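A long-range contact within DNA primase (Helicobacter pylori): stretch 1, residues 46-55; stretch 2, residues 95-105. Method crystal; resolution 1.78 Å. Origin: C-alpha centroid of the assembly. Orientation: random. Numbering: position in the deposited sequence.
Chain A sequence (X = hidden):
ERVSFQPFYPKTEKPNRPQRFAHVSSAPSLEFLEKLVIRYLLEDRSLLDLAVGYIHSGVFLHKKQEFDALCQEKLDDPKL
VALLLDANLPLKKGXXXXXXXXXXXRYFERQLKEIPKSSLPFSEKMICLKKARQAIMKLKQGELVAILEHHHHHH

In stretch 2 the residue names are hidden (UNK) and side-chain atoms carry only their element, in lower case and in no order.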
# COMPACT_ATOMS: atom_id res chain seq x y z
N SER A 46 15.70 -4.72 10.74
CA SER A 46 15.82 -4.65 9.22
C SER A 46 14.60 -5.29 8.57
O SER A 46 14.16 -4.90 7.49
CB SER A 46 17.12 -5.31 8.72
OG SER A 46 17.01 -6.73 8.76
N LEU A 47 13.97 -6.25 9.28
CA LEU A 47 12.69 -6.82 8.84
C LEU A 47 11.51 -5.83 8.92
O LEU A 47 10.56 -5.97 8.13
CB LEU A 47 12.32 -8.07 9.64
CG LEU A 47 13.42 -9.11 9.59
CD1 LEU A 47 13.03 -10.34 10.42
CD2 LEU A 47 13.75 -9.58 8.18
N LEU A 48 11.54 -4.89 9.88
CA LEU A 48 10.54 -3.82 9.94
C LEU A 48 10.66 -2.99 8.65
O LEU A 48 9.66 -2.61 8.05
CB LEU A 48 10.75 -2.95 11.19
CG LEU A 48 9.69 -1.80 11.30
CD1 LEU A 48 8.27 -2.34 11.44
CD2 LEU A 48 10.05 -1.00 12.55
N ASP A 49 11.90 -2.68 8.23
CA ASP A 49 12.09 -1.91 6.98
C ASP A 49 11.35 -2.57 5.81
O ASP A 49 10.64 -1.90 5.06
CB ASP A 49 13.58 -1.80 6.63
CG ASP A 49 14.43 -1.15 7.76
OD1 ASP A 49 13.92 -0.52 8.71
OD2 ASP A 49 15.67 -1.35 7.69
N LEU A 50 11.50 -3.89 5.67
CA LEU A 50 10.79 -4.62 4.63
C LEU A 50 9.27 -4.54 4.87
O LEU A 50 8.47 -4.24 3.95
CB LEU A 50 11.22 -6.09 4.66
CG LEU A 50 10.47 -6.95 3.63
CD1 LEU A 50 10.76 -6.48 2.22
CD2 LEU A 50 10.84 -8.41 3.79
N ALA A 51 8.86 -4.85 6.09
CA ALA A 51 7.43 -5.06 6.36
C ALA A 51 6.66 -3.76 6.12
O ALA A 51 5.54 -3.81 5.64
CB ALA A 51 7.17 -5.53 7.78
N VAL A 52 7.26 -2.59 6.41
CA VAL A 52 6.46 -1.35 6.25
C VAL A 52 6.18 -1.02 4.75
O VAL A 52 5.35 -0.16 4.49
CB VAL A 52 7.04 -0.12 7.02
CG1 VAL A 52 7.09 -0.44 8.50
CG2 VAL A 52 8.39 0.18 6.43
N GLY A 53 6.83 -1.74 3.83
CA GLY A 53 6.49 -1.76 2.39
C GLY A 53 5.13 -2.38 2.09
O GLY A 53 4.56 -2.13 1.01
N TYR A 54 4.60 -3.18 3.04
CA TYR A 54 3.44 -4.09 2.71
C TYR A 54 2.32 -3.99 3.74
O TYR A 54 1.14 -4.20 3.41
CB TYR A 54 3.91 -5.54 2.62
CG TYR A 54 4.94 -5.72 1.53
CD1 TYR A 54 4.57 -5.75 0.19
CD2 TYR A 54 6.30 -5.76 1.86
CE1 TYR A 54 5.55 -5.90 -0.82
CE2 TYR A 54 7.28 -5.86 0.88
CZ TYR A 54 6.87 -5.90 -0.46
OH TYR A 54 7.85 -6.02 -1.43
N ILE A 55 2.64 -3.70 5.00
CA ILE A 55 1.64 -3.68 6.01
C ILE A 55 1.70 -2.36 6.77
O ILE A 55 2.75 -1.64 6.80
CB ILE A 55 1.68 -4.92 7.00
CG1 ILE A 55 3.06 -4.97 7.69
CG2 ILE A 55 1.43 -6.21 6.23
CD1 ILE A 55 3.16 -5.85 8.91
N UNK A 95 12.65 -17.47 8.18
CA UNK A 95 11.26 -17.81 8.35
C UNK A 95 10.30 -16.64 8.33
O UNK A 95 9.08 -16.87 8.25
N UNK A 96 10.81 -15.39 8.38
CA UNK A 96 9.95 -14.20 8.52
C UNK A 96 8.98 -14.00 7.32
O UNK A 96 7.77 -13.74 7.51
c UNK A 96 9.99 -11.68 8.58
c UNK A 96 8.36 -10.27 9.68
c UNK A 96 9.13 -11.43 9.67
c UNK A 96 10.80 -12.95 8.55
c UNK A 96 9.26 -9.63 7.52
c UNK A 96 8.42 -9.39 8.58
c UNK A 96 10.02 -10.78 7.48
N UNK A 97 9.54 -14.04 6.10
CA UNK A 97 8.70 -13.72 4.97
C UNK A 97 7.52 -14.66 4.79
O UNK A 97 6.47 -14.21 4.37
c UNK A 97 10.27 -12.37 3.70
c UNK A 97 11.02 -12.10 2.41
o UNK A 97 12.04 -11.36 2.51
c UNK A 97 9.52 -13.66 3.68
o UNK A 97 10.53 -12.55 1.32
N UNK A 98 7.65 -15.93 5.10
CA UNK A 98 6.49 -16.84 5.03
C UNK A 98 5.39 -16.44 6.02
O UNK A 98 4.22 -16.49 5.68
c UNK A 98 6.37 -20.48 6.17
c UNK A 98 5.56 -21.75 5.97
c UNK A 98 6.94 -18.26 5.32
n UNK A 98 4.58 -21.94 7.08
c UNK A 98 5.84 -19.29 5.38
N UNK A 99 5.75 -15.98 7.23
CA UNK A 99 4.73 -15.57 8.18
C UNK A 99 4.18 -14.22 7.77
O UNK A 99 2.99 -14.01 7.96
c UNK A 99 5.30 -15.40 9.59
o UNK A 99 6.11 -18.98 10.17
c UNK A 99 6.11 -16.59 10.16
o UNK A 99 4.17 -17.94 9.86
c UNK A 99 5.40 -17.92 10.06
N UNK A 100 5.00 -13.32 7.19
CA UNK A 100 4.43 -12.03 6.73
C UNK A 100 3.42 -12.33 5.58
O UNK A 100 2.27 -11.78 5.53
c UNK A 100 5.03 -9.74 5.74
c UNK A 100 5.56 -11.06 6.29
c UNK A 100 4.18 -8.90 6.71
c UNK A 100 6.27 -8.98 5.24
N UNK A 101 3.81 -13.22 4.70
CA UNK A 101 2.94 -13.54 3.58
C UNK A 101 1.61 -14.14 4.08
O UNK A 101 0.52 -13.84 3.56
c UNK A 101 3.63 -14.51 2.58
n UNK A 101 5.22 -16.15 0.73
c UNK A 101 4.55 -13.89 1.53
n UNK A 101 7.45 -15.64 1.21
n UNK A 101 6.62 -17.77 1.63
c UNK A 101 6.43 -16.50 1.21
c UNK A 101 4.87 -14.82 0.29
N UNK A 102 1.67 -14.98 5.12
CA UNK A 102 0.42 -15.57 5.62
C UNK A 102 -0.47 -14.55 6.29
O UNK A 102 -1.65 -14.60 6.09
c UNK A 102 -1.02 -18.22 6.02
c UNK A 102 0.81 -16.71 6.60
c UNK A 102 -0.36 -17.49 7.17
c UNK A 102 0.14 -18.47 8.29
N UNK A 103 0.12 -13.57 7.01
CA UNK A 103 -0.66 -12.52 7.60
C UNK A 103 -1.39 -11.71 6.52
O UNK A 103 -2.60 -11.42 6.65
c UNK A 103 -0.51 -10.49 9.16
c UNK A 103 0.59 -9.56 9.69
c UNK A 103 0.25 -11.58 8.40
c UNK A 103 -1.25 -11.13 10.28
N UNK A 104 -0.65 -11.37 5.46
CA UNK A 104 -1.26 -10.62 4.36
C UNK A 104 -2.32 -11.43 3.66
O UNK A 104 -3.40 -10.87 3.36
c UNK A 104 -0.84 -9.35 2.19
c UNK A 104 -0.19 -10.10 3.39
c UNK A 104 0.76 -9.13 4.12
c UNK A 104 2.06 -8.91 3.32
N UNK A 105 -2.01 -12.70 3.34
CA UNK A 105 -3.00 -13.63 2.73
C UNK A 105 -4.27 -13.68 3.56
O UNK A 105 -5.39 -13.48 3.00
c UNK A 105 -3.73 -15.93 0.52
c UNK A 105 -3.37 -16.14 1.97
c UNK A 105 -2.41 -15.05 2.50
c UNK A 105 -2.78 -17.52 2.14

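Position 95 has backbone atoms and nothing beyond CA, and it lies out of reach of stretch 1. With no CB it is Gly95.

Position 96 carries one carbon followed by a closed ring of six carbons, with no oxygen at the far end. CA-to-CB points toward stretch 1, and the ring meets three of its residues: Leu47 over one face, Leu50 and Ala51 at the edge. A benzyl group without a hydroxyl is phenylalanine, Phe96. Leu47 CB stands 4.1 Å from the centroid of the Phe96 ring and 13° off its normal, a CH-pi contact, while Leu47 CD1 comes within 3.8 Å of Phe96 CG. Near the ring plane, Ala51 CB approaches Phe96 CZ at 4.1 Å and Leu50 CD2 approaches Phe96 CE2 at 4.2 Å.

At position 97 there are three carbons, the third bearing two oxygens, one of which touches Leu50. The CA-to-CB bond points sideways, but the end comes nearer. A carboxylate on a two-carbon stem is Glu97, with Glu97 OE2 3.4 Å from Leu50 CD2. The methyl offers no polar partner, so this is packing at an exposed margin.

Position 98 shows four carbons in a row ending in nitrogen, exposed and not reaching stretch 1, which identifies Lys98. Position 99 again has three carbons, the third carrying two oxygens; it too is out of reach, although buried in the protein, and is Glu99.

Four carbons forked at the second occupy position 100, directed toward Ala51 and Ile55. The fork beyond CB makes this Leu100, in the t, p rotamer. Leu100 CD2 lies 4.2 Å from Ala51 CA, and Leu100 CD1 lies 3.9 Å from Ile55 CG2, so the two methyls meet different residues.

Three carbons, a nitrogen and a carbon bearing two more nitrogens form the guanidinium chain of position 101, which stays clear of stretch 1 and is Arg101. Position 102, with four carbons forked at the second, is likewise out of reach and is Leu102. The same forked set recurs at position 103, where the CA-to-CB bond points toward stretch 1 but the side chain approaches no closer than 4.6 Å; this is Leu103.

Position 104 also has four carbons, but the fork is at the first and one arm is two carbons long; these carbons touch Tyr54 and Ile55. This is Ile104. Ile104 CG1 packs 3.7 Å from Ile55 CG2, and Ile104 CD1 reaches within 3.9 Å of Tyr54 CB. Position 105 returns to four carbons forked at the second, with no contact across, and is Leu105.

The contact is chiefly apolar, with no hydrogen bond between the stretches. The helices run in broadly the same direction, 34° apart, and the CA pairings Leu47–Phe96, Ala51–Leu100 and Ile55–Ile104 advance by four residues on both sides. This repeat brings Phe96, Leu100 and Ile104 to one helix side. At their closest the axes are 11.7 Å apart, and the Phe96 ring lies between the two backbones, against Leu47, Leu50 and Ala51. Ala51 CB meets both the Phe96 ring edge, at 4.1 Å from Phe96 CZ, and Leu100, at 4.4 Å from Leu100 CD2. Together the stretches bury 414 Å².

Stretch 2 95-105: GFEKELRLLIL
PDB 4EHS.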